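Local coordinates for small ribosomal subunit protein uS8 (Aquifex aeolicus, PDB 3RF2) that binds 16S rRNA extremely tightly as a primary rRNA-binding protein of the small ribosomal subunit and probably helps coordinate assembly of its platform, at residues A[27-32]-A[90-95]; A[23-28]-A[96-101]; A[34-39]-A[146-151]. One frame throughout, in Å; residues are numbered along the deposited sequence.

Contact 1. Residues A[27-32]-A[90-95]; sequences VPSSKL and TQYPIK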
loop_
_atom_site.group_PDB
_atom_site.type_symbol
_atom_site.label_atom_id
_atom_site.label_comp_id
_atom_site.label_asym_id
_atom_site.label_seq_id
_atom_site.Cartn_x
_atom_site.Cartn_y
_atom_site.Cartn_z
ATOM N N VAL A 27 0.042 0.036 8.879
ATOM C CA VAL A 27 1.312 -0.611 8.524
ATOM C C VAL A 27 2.518 0.226 8.962
ATOM O O VAL A 27 2.415 1.442 9.108
ATOM C CB VAL A 27 1.415 -0.864 7.000
ATOM C CG1 VAL A 27 0.326 -1.814 6.545
ATOM C CG2 VAL A 27 1.336 0.446 6.240
ATOM N N PRO A 28 3.673 -0.424 9.178
ATOM C CA PRO A 28 4.886 0.323 9.532
ATOM C C PRO A 28 5.313 1.324 8.464
ATOM O O PRO A 28 5.197 1.045 7.276
ATOM C CB PRO A 28 5.935 -0.778 9.664
ATOM C CG PRO A 28 5.146 -1.957 10.149
ATOM C CD PRO A 28 3.813 -1.865 9.443
ATOM N N SER A 29 5.824 2.469 8.885
ATOM C CA SER A 29 6.274 3.511 7.966
ATOM C C SER A 29 7.383 2.992 7.058
ATOM O O SER A 29 8.064 2.034 7.404
ATOM C CB SER A 29 6.836 4.693 8.763
ATOM O OG SER A 29 7.117 5.795 7.920
ATOM N N SER A 30 7.551 3.647 5.912
ATOM C CA SER A 30 8.604 3.381 4.948
ATOM C C SER A 30 8.414 4.429 3.870
ATOM O O SER A 30 7.282 4.758 3.555
ATOM C CB SER A 30 8.429 1.981 4.350
ATOM O OG SER A 30 9.406 1.687 3.369
ATOM N N LYS A 31 9.483 4.961 3.287
ATOM C CA LYS A 31 9.296 5.997 2.263
ATOM C C LYS A 31 8.886 5.390 0.925
ATOM O O LYS A 31 8.137 5.989 0.145
ATOM C CB LYS A 31 10.544 6.857 2.081
ATOM C CG LYS A 31 10.431 7.933 0.980
ATOM C CD LYS A 31 9.262 8.903 1.226
ATOM C CE LYS A 31 9.510 10.302 0.631
ATOM N NZ LYS A 31 10.586 11.072 1.344
ATOM N N LEU A 32 9.400 4.200 0.662
ATOM C CA LEU A 32 8.997 3.422 -0.496
ATOM C C LEU A 32 7.516 3.047 -0.400
ATOM O O LEU A 32 6.772 3.222 -1.353
ATOM C CB LEU A 32 9.853 2.158 -0.605
ATOM C CG LEU A 32 9.525 1.298 -1.820
ATOM C CD1 LEU A 32 9.373 2.190 -3.030
ATOM C CD2 LEU A 32 10.625 0.247 -2.058
ATOM N N THR A 90 12.831 6.402 14.355
ATOM C CA THR A 90 12.510 7.471 13.422
ATOM C C THR A 90 11.299 7.100 12.573
ATOM O O THR A 90 11.043 7.709 11.529
ATOM C CB THR A 90 13.689 7.749 12.476
ATOM O OG1 THR A 90 13.366 8.856 11.623
ATOM C CG2 THR A 90 13.988 6.516 11.614
ATOM N N GLN A 91 10.544 6.103 13.023
ATOM C CA GLN A 91 9.487 5.538 12.184
ATOM C C GLN A 91 8.083 5.725 12.773
ATOM O O GLN A 91 7.921 5.766 13.999
ATOM C CB GLN A 91 9.773 4.060 11.913
ATOM C CG GLN A 91 8.742 3.386 11.047
ATOM C CD GLN A 91 9.192 2.032 10.565
ATOM O OE1 GLN A 91 9.574 1.868 9.401
ATOM N NE2 GLN A 91 9.147 1.044 11.457
ATOM N N TYR A 92 7.084 5.824 11.890
ATOM C CA TYR A 92 5.703 6.135 12.272
ATOM C C TYR A 92 4.700 5.229 11.586
ATOM O O TYR A 92 4.994 4.695 10.522
ATOM C CB TYR A 92 5.380 7.587 11.927
ATOM C CG TYR A 92 5.818 8.039 10.546
ATOM C CD1 TYR A 92 4.917 8.109 9.498
ATOM C CD2 TYR A 92 7.126 8.437 10.306
ATOM C CE1 TYR A 92 5.306 8.549 8.244
ATOM C CE2 TYR A 92 7.527 8.878 9.062
ATOM C CZ TYR A 92 6.610 8.930 8.032
ATOM O OH TYR A 92 6.995 9.368 6.784
ATOM N N PRO A 93 3.504 5.058 12.186
ATOM C CA PRO A 93 2.503 4.162 11.596
ATOM C C PRO A 93 1.739 4.822 10.456
ATOM O O PRO A 93 1.446 6.015 10.500
ATOM C CB PRO A 93 1.549 3.865 12.760
ATOM C CG PRO A 93 2.159 4.517 13.987
ATOM C CD PRO A 93 3.053 5.599 13.479
ATOM N N ILE A 94 1.442 4.041 9.428
ATOM C CA ILE A 94 0.575 4.504 8.370
ATOM C C ILE A 94 -0.805 3.874 8.518
ATOM O O ILE A 94 -0.936 2.673 8.764
ATOM C CB ILE A 94 1.144 4.202 7.007
ATOM C CG1 ILE A 94 2.310 5.146 6.714
ATOM C CG2 ILE A 94 0.080 4.377 5.960
ATOM C CD1 ILE A 94 3.073 4.776 5.452
ATOM N N LYS A 95 -1.826 4.720 8.421
ATOM C CA LYS A 95 -3.199 4.277 8.456
ATOM C C LYS A 95 -3.628 4.213 7.002
ATOM O O LYS A 95 -3.518 5.196 6.271
ATOM C CB LYS A 95 -4.074 5.270 9.240
ATOM C CG LYS A 95 -5.518 4.805 9.449
ATOM C CD LYS A 95 -6.341 5.807 10.240
ATOM C CE LYS A 95 -7.724 5.262 10.537
ATOM N NZ LYS A 95 -8.549 6.199 11.374
#

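Contact 2. Residues A[23-28]-A[96-101]; sequences DFLYVP and IYLKYL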
loop_
_atom_site.group_PDB
_atom_site.type_symbol
_atom_site.label_atom_id
_atom_site.label_comp_id
_atom_site.label_asym_id
_atom_site.label_seq_id
_atom_site.Cartn_x
_atom_site.Cartn_y
_atom_site.Cartn_z
ATOM N N ASP A 23 -12.545 -1.507 7.218
ATOM C CA ASP A 23 -12.493 -0.140 6.727
ATOM C C ASP A 23 -11.064 0.353 6.588
ATOM O O ASP A 23 -10.757 1.178 5.725
ATOM C CB ASP A 23 -13.260 0.772 7.696
ATOM C CG ASP A 23 -14.766 0.524 7.662
ATOM O OD1 ASP A 23 -15.273 -0.051 6.665
ATOM O OD2 ASP A 23 -15.446 0.921 8.629
ATOM N N PHE A 24 -10.181 -0.144 7.443
ATOM C CA PHE A 24 -8.798 0.310 7.426
ATOM C C PHE A 24 -7.831 -0.690 8.046
ATOM O O PHE A 24 -8.225 -1.751 8.516
ATOM C CB PHE A 24 -8.676 1.650 8.150
ATOM C CG PHE A 24 -8.894 1.556 9.631
ATOM C CD1 PHE A 24 -7.881 1.120 10.466
ATOM C CD2 PHE A 24 -10.112 1.897 10.189
ATOM C CE1 PHE A 24 -8.080 1.029 11.826
ATOM C CE2 PHE A 24 -10.316 1.810 11.549
ATOM C CZ PHE A 24 -9.297 1.375 12.368
ATOM N N LEU A 25 -6.620 -0.363 8.081
ATOM C CA LEU A 25 -5.586 -1.167 8.709
ATOM C C LEU A 25 -4.342 -0.313 8.843
ATOM O O LEU A 25 -4.214 0.709 8.178
ATOM C CB LEU A 25 -5.282 -2.411 7.876
ATOM C CG LEU A 25 -4.740 -2.159 6.468
ATOM C CD1 LEU A 25 -3.257 -1.842 6.501
ATOM C CD2 LEU A 25 -5.021 -3.347 5.564
ATOM N N TYR A 26 -3.378 -0.621 9.708
ATOM C CA TYR A 26 -2.148 0.129 9.899
ATOM C C TYR A 26 -0.961 -0.669 9.383
ATOM O O TYR A 26 -0.952 -1.894 9.446
ATOM C CB TYR A 26 -1.915 0.449 11.376
ATOM C CG TYR A 26 -3.122 0.935 12.141
ATOM C CD1 TYR A 26 -3.489 2.270 12.122
ATOM C CD2 TYR A 26 -3.874 0.062 12.909
ATOM C CE1 TYR A 26 -4.582 2.717 12.831
ATOM C CE2 TYR A 26 -4.968 0.499 13.622
ATOM C CZ TYR A 26 -5.318 1.828 13.579
ATOM O OH TYR A 26 -6.409 2.266 14.289
ATOM N N VAL A 27 0.042 0.036 8.879
ATOM C CA VAL A 27 1.312 -0.611 8.524
ATOM C C VAL A 27 2.518 0.226 8.962
ATOM O O VAL A 27 2.415 1.442 9.108
ATOM C CB VAL A 27 1.415 -0.864 7.000
ATOM C CG1 VAL A 27 0.326 -1.814 6.545
ATOM C CG2 VAL A 27 1.336 0.446 6.240
ATOM N N PRO A 28 3.673 -0.424 9.178
ATOM C CA PRO A 28 4.886 0.323 9.532
ATOM C C PRO A 28 5.313 1.324 8.464
ATOM O O PRO A 28 5.197 1.045 7.276
ATOM C CB PRO A 28 5.935 -0.778 9.664
ATOM C CG PRO A 28 5.146 -1.957 10.149
ATOM C CD PRO A 28 3.813 -1.865 9.443
ATOM N N ILE A 96 -4.082 3.048 6.570
ATOM C CA ILE A 96 -4.571 2.911 5.204
ATOM C C ILE A 96 -6.083 2.752 5.176
ATOM O O ILE A 96 -6.615 1.865 5.836
ATOM C CB ILE A 96 -3.946 1.701 4.486
ATOM C CG1 ILE A 96 -2.438 1.919 4.294
ATOM C CG2 ILE A 96 -4.670 1.482 3.142
ATOM C CD1 ILE A 96 -1.642 0.656 4.076
ATOM N N TYR A 97 -6.766 3.600 4.404
ATOM C CA TYR A 97 -8.212 3.510 4.259
ATOM C C TYR A 97 -8.575 2.724 3.009
ATOM O O TYR A 97 -8.195 3.102 1.900
ATOM C CB TYR A 97 -8.829 4.909 4.175
ATOM C CG TYR A 97 -8.706 5.723 5.449
ATOM C CD1 TYR A 97 -9.733 5.747 6.387
ATOM C CD2 TYR A 97 -7.571 6.475 5.706
ATOM C CE1 TYR A 97 -9.624 6.494 7.554
ATOM C CE2 TYR A 97 -7.456 7.221 6.857
ATOM C CZ TYR A 97 -8.482 7.227 7.779
ATOM O OH TYR A 97 -8.360 7.977 8.926
ATOM N N LEU A 98 -9.316 1.636 3.182
ATOM C CA LEU A 98 -9.597 0.734 2.065
ATOM C C LEU A 98 -10.805 1.185 1.278
ATOM O O LEU A 98 -11.714 1.814 1.817
ATOM C CB LEU A 98 -9.805 -0.691 2.555
ATOM C CG LEU A 98 -8.638 -1.308 3.315
ATOM C CD1 LEU A 98 -9.085 -2.545 4.064
ATOM C CD2 LEU A 98 -7.485 -1.634 2.357
ATOM N N LYS A 99 -10.809 0.856 -0.007
ATOM C CA LYS A 99 -11.889 1.256 -0.899
ATOM C C LYS A 99 -12.663 0.038 -1.345
ATOM O O LYS A 99 -12.087 -0.852 -1.967
ATOM C CB LYS A 99 -11.349 1.930 -2.156
ATOM C CG LYS A 99 -12.467 2.389 -3.107
ATOM C CD LYS A 99 -11.921 2.995 -4.398
ATOM C CE LYS A 99 -11.398 4.424 -4.175
ATOM N NZ LYS A 99 -12.454 5.333 -3.638
ATOM N N TYR A 100 -13.960 0.018 -1.035
ATOM C CA TYR A 100 -14.906 -0.920 -1.636
ATOM C C TYR A 100 -15.889 -0.164 -2.524
ATOM O O TYR A 100 -16.131 1.018 -2.309
ATOM C CB TYR A 100 -15.679 -1.666 -0.561
ATOM C CG TYR A 100 -14.786 -2.306 0.463
ATOM C CD1 TYR A 100 -14.415 -3.645 0.342
ATOM C CD2 TYR A 100 -14.303 -1.572 1.546
ATOM C CE1 TYR A 100 -13.594 -4.239 1.263
ATOM C CE2 TYR A 100 -13.462 -2.158 2.480
ATOM C CZ TYR A 100 -13.123 -3.493 2.331
ATOM O OH TYR A 100 -12.317 -4.083 3.248
ATOM N N LEU A 101 -16.457 -0.850 -3.511
ATOM C CA LEU A 101 -17.410 -0.225 -4.416
ATOM C C LEU A 101 -18.824 -0.136 -3.852
ATOM O O LEU A 101 -19.532 0.841 -4.101
ATOM C CB LEU A 101 -17.418 -0.934 -5.772
ATOM C CG LEU A 101 -16.242 -0.430 -6.615
ATOM C CD1 LEU A 101 -14.984 -1.304 -6.466
ATOM C CD2 LEU A 101 -16.637 -0.286 -8.068
HETATM O O HOH W 1 -12.497 2.762 4.118
#

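Contact 3. Residues A[34-39]-A[146-151]; sequences ERILDV and AGVMTD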
loop_
_atom_site.group_PDB
_atom_site.type_symbol
_atom_site.label_atom_id
_atom_site.label_comp_id
_atom_site.label_asym_id
_atom_site.label_seq_id
_atom_site.Cartn_x
_atom_site.Cartn_y
_atom_site.Cartn_z
ATOM N N GLU A 34 5.211 4.525 1.232
ATOM C CA GLU A 34 4.474 5.746 1.028
ATOM C C GLU A 34 4.316 6.104 -0.438
ATOM O O GLU A 34 3.241 6.540 -0.838
ATOM C CB GLU A 34 5.134 6.906 1.781
ATOM C CG GLU A 34 5.153 6.727 3.288
ATOM C CD GLU A 34 5.544 8.012 4.005
ATOM O OE1 GLU A 34 6.113 8.918 3.346
ATOM O OE2 GLU A 34 5.259 8.122 5.219
ATOM N N ARG A 35 5.374 5.960 -1.236
ATOM C CA ARG A 35 5.260 6.274 -2.657
ATOM C C ARG A 35 4.358 5.271 -3.326
ATOM O O ARG A 35 3.677 5.595 -4.293
ATOM C CB ARG A 35 6.611 6.313 -3.363
ATOM C CG ARG A 35 7.322 7.647 -3.244
ATOM C CD ARG A 35 8.474 7.751 -4.228
ATOM N NE ARG A 35 9.333 8.899 -3.943
ATOM C CZ ARG A 35 10.269 8.902 -3.001
ATOM N NH1 ARG A 35 10.453 7.823 -2.255
ATOM N NH2 ARG A 35 11.013 9.984 -2.796
ATOM N N ILE A 36 4.363 4.048 -2.810
ATOM C CA ILE A 36 3.519 2.987 -3.365
ATOM C C ILE A 36 2.039 3.245 -3.069
ATOM O O ILE A 36 1.205 3.186 -3.960
ATOM C CB ILE A 36 3.919 1.607 -2.831
ATOM C CG1 ILE A 36 5.280 1.195 -3.408
ATOM C CG2 ILE A 36 2.869 0.562 -3.213
ATOM C CD1 ILE A 36 5.831 -0.053 -2.768
ATOM N N LEU A 37 1.748 3.570 -1.814
ATOM C CA LEU A 37 0.401 3.908 -1.391
ATOM C C LEU A 37 -0.117 5.110 -2.134
ATOM O O LEU A 37 -1.316 5.226 -2.365
ATOM C CB LEU A 37 0.367 4.176 0.097
ATOM C CG LEU A 37 0.586 2.954 0.967
ATOM C CD1 LEU A 37 0.693 3.355 2.445
ATOM C CD2 LEU A 37 -0.581 2.077 0.757
ATOM N N ASP A 38 0.782 6.008 -2.512
ATOM C CA ASP A 38 0.379 7.201 -3.249
ATOM C C ASP A 38 -0.031 6.846 -4.667
ATOM O O ASP A 38 -0.977 7.434 -5.215
ATOM C CB ASP A 38 1.489 8.248 -3.252
ATOM C CG ASP A 38 1.230 9.373 -2.268
ATOM O OD1 ASP A 38 0.835 9.091 -1.120
ATOM O OD2 ASP A 38 1.399 10.547 -2.656
ATOM N N VAL A 39 0.664 5.877 -5.254
ATOM C CA VAL A 39 0.201 5.327 -6.527
ATOM C C VAL A 39 -1.174 4.676 -6.375
ATOM O O VAL A 39 -2.071 4.886 -7.193
ATOM C CB VAL A 39 1.149 4.253 -7.091
ATOM C CG1 VAL A 39 0.634 3.773 -8.463
ATOM C CG2 VAL A 39 2.595 4.780 -7.166
ATOM N N ALA A 146 12.911 8.306 -11.696
ATOM C CA ALA A 146 12.111 9.517 -11.590
ATOM C C ALA A 146 10.994 9.360 -10.563
ATOM O O ALA A 146 10.049 10.147 -10.534
ATOM C CB ALA A 146 11.544 9.891 -12.948
ATOM N N GLY A 147 11.108 8.343 -9.716
ATOM C CA GLY A 147 10.090 8.071 -8.719
ATOM C C GLY A 147 9.258 6.831 -9.026
ATOM O O GLY A 147 9.428 6.183 -10.064
ATOM N N VAL A 148 8.357 6.512 -8.099
ATOM C CA VAL A 148 7.550 5.305 -8.133
ATOM C C VAL A 148 6.246 5.650 -8.821
ATOM O O VAL A 148 5.586 6.605 -8.424
ATOM C CB VAL A 148 7.272 4.818 -6.696
ATOM C CG1 VAL A 148 6.339 3.619 -6.685
ATOM C CG2 VAL A 148 8.582 4.478 -5.989
ATOM N N MET A 149 5.868 4.887 -9.847
ATOM C CA MET A 149 4.741 5.267 -10.698
ATOM C C MET A 149 4.164 4.060 -11.427
ATOM O O MET A 149 4.670 2.949 -11.290
ATOM C CB MET A 149 5.202 6.308 -11.722
ATOM C CG MET A 149 6.438 5.862 -12.514
ATOM S SD MET A 149 6.923 6.958 -13.870
ATOM C CE MET A 149 7.715 8.306 -12.978
ATOM N N THR A 150 3.122 4.278 -12.223
ATOM C CA THR A 150 2.505 3.175 -12.939
ATOM C C THR A 150 3.289 2.834 -14.183
ATOM O O THR A 150 4.191 3.570 -14.595
ATOM C CB THR A 150 1.038 3.452 -13.321
ATOM O OG1 THR A 150 0.971 4.565 -14.217
ATOM C CG2 THR A 150 0.224 3.764 -12.091
ATOM N N ASP A 151 2.959 1.690 -14.766
ATOM C CA ASP A 151 3.566 1.307 -16.022
ATOM C C ASP A 151 3.159 2.327 -17.068
ATOM O O ASP A 151 3.981 2.788 -17.846
ATOM C CB ASP A 151 3.156 -0.112 -16.431
ATOM C CG ASP A 151 1.637 -0.302 -16.428
ATOM O OD1 ASP A 151 1.020 -0.170 -15.353
ATOM O OD2 ASP A 151 1.071 -0.580 -17.497
#

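Contact 1. Residues A[27-32]-A[90-95]
Ser29 lies against the ring of Tyr92 where the strand holding Val27 gives way to the next helix. The tyrosine shows how a side chain can leave the backbone in one direction and come back at its tip. Its CB leaves the backbone away from residues 27-32, but CG sits between the backbone N and the carbonyl carbon (chi1 46°), the crowded position. From CG onward the ring runs beneath Ser29. The serine hydroxyl rests over the centre of one face: Ser29 OG is 3.7 Å from Tyr92 CG, the gap closes around the rim, and Ser29 OG is only 3.2 Å from Tyr92 CZ. At the tip, OH passes beyond Ser29 and is hydrogen-bonded to Glu34 of helix 31-43, which holds the far end of the ring. Ser29 CB also lies above this face, although its modelled position is doubtful.

Two residues before Ser29 and two after Tyr92, Val27 and Ile94 form a hydrogen-bonded antiparallel pair. Ile94 N donates to Val27 O at 2.8 Å, almost straight at 173°, and Val27 N donates to Ile94 O at 2.8 Å, in the plane of that carbonyl. On the same face of the sheet, Val27 CG2 reaches Ile94 CB at 3.8 Å, the two side chains slanting across one another.

That face is roofed by helices: Val27 touches Met10 of helix 6-19, and Ile94 touches Leu37 of helix 31-43. In the plane of the sheet, residues 93-95 are flanked by strands 24-28 and 46-51; Lys95 bonds by its backbone to Glu50 of the latter, and Pro93 to Leu52 just past it.

Contact 2. Residues A[23-28]-A[96-101]
Leu25 and Ile96 pair in the three-stranded antiparallel sheet of the protein's N-terminal half, where strand 24-28 forms one margin and strand 93-98 the middle. The two strands run at 151° to each other, with their short axes approaching to 5.0 Å. Leu25 and Ile96 bond in both directions, but unequally: Ile96 N donates to Leu25 O at 2.8 Å in a nearly straight bond, whereas Leu25 N reaches Ile96 O at 3.2 Å and a more bent 145°. The third bond, from Leu98 N to Asp23 O, is 3.0 Å long, its donor tilted out of the carbonyl plane. Asp23 O also accepts from a water, which donates a second time to Leu98 O at 2.6 Å and so joins the two segments beside the Leu98-Asp23 bond.

On one face of the sheet Ile96 is the central side chain. It points the same way as Leu25 beside it, and its CD1 touches Leu25 CD1 at 3.8 Å and Val27 CG2 at 3.7 Å. Leu25 and Leu98 carry this apolar surface on to Ala17 of helix 6-19.

Phe24 and Tyr97, a non-hydrogen-bonded pair, occupy the other face. The ring of Phe24 leads off from its partner strand and directs CD1 over one face of Tyr26, toward the rim. Lys95 makes a cation-pi contact with Phe24, and Met64 of helix 54-69 packs on both Phe24 and Tyr26.

A sheet with one face on the paired helices 6-19 and 31-43 is the alpha-beta-alpha-beta-beta arrangement of the uS8 N-terminal domain; here its second face is covered as well, by helices inserted between the last two strands.

Contact 3. Residues A[34-39]-A[146-151]
Val148 sets its branched side chain against Arg35 and Val39, one helical turn apart on helix 31-43. It meets the two at different angles. Against Arg35 it lies on a slant, with Val148 CB 3.7 Å from Arg35 CB and Val148 CG2 3.7 Å from Arg35 CD; CB and CD of the arginine thus do the touching, the chain being extended from CG to NE. Val39 stands at about a right angle to Val148. Its CG2, anti to the carbonyl carbon, comes within 3.9 Å of Val148 CG1, while CG1, anti to the backbone N (chi1 -177°), turns to Thr150 and meets its CG2 at 3.7 Å. Ile36 CG1 adds a looser touch on Val148 CG1.

No hydrogen bond crosses between the segments, which meet mainly through apolar groups. The polar branch of Thr150 is used elsewhere: as the N-cap of helix 151-156, its OG1 accepts from Glu153 N.

The chain turns a corner at Val148, then pairs through Met149 with Val142 of strand 139-144. Ile141 of that strand touches both Ile36 and Val148, so helix 31-43 lies between the three-stranded sheet, which Leu37 faces, and the sheet of the C-terminal half.

Contacts 1 and 2 are successive parts of one strand pair, 24-28 with 93-98; they share Val27 and Pro28 and have centres about 14 Å apart. The centre of contact 3 lies about 15 Å from that of contact 1 and about 17 Å from that of contact 2, across helix 31-43. Leu37 bridges the gap, its CD1 3.7 Å from Ile94 CG2 and its CD2 3.8 Å from Ile96 CD1, while Leu32 CD1 meets Val148 CG2 at 3.8 Å. Residues 90-93 close the 59-93 region, absent from other S8 sequences; this region probably corresponds to the unique subdomain that contributes to the very tight association with 16S rRNA. A sulfate, probably from the crystallisation liquor, sits about 3 Å from the side chain of Pro28.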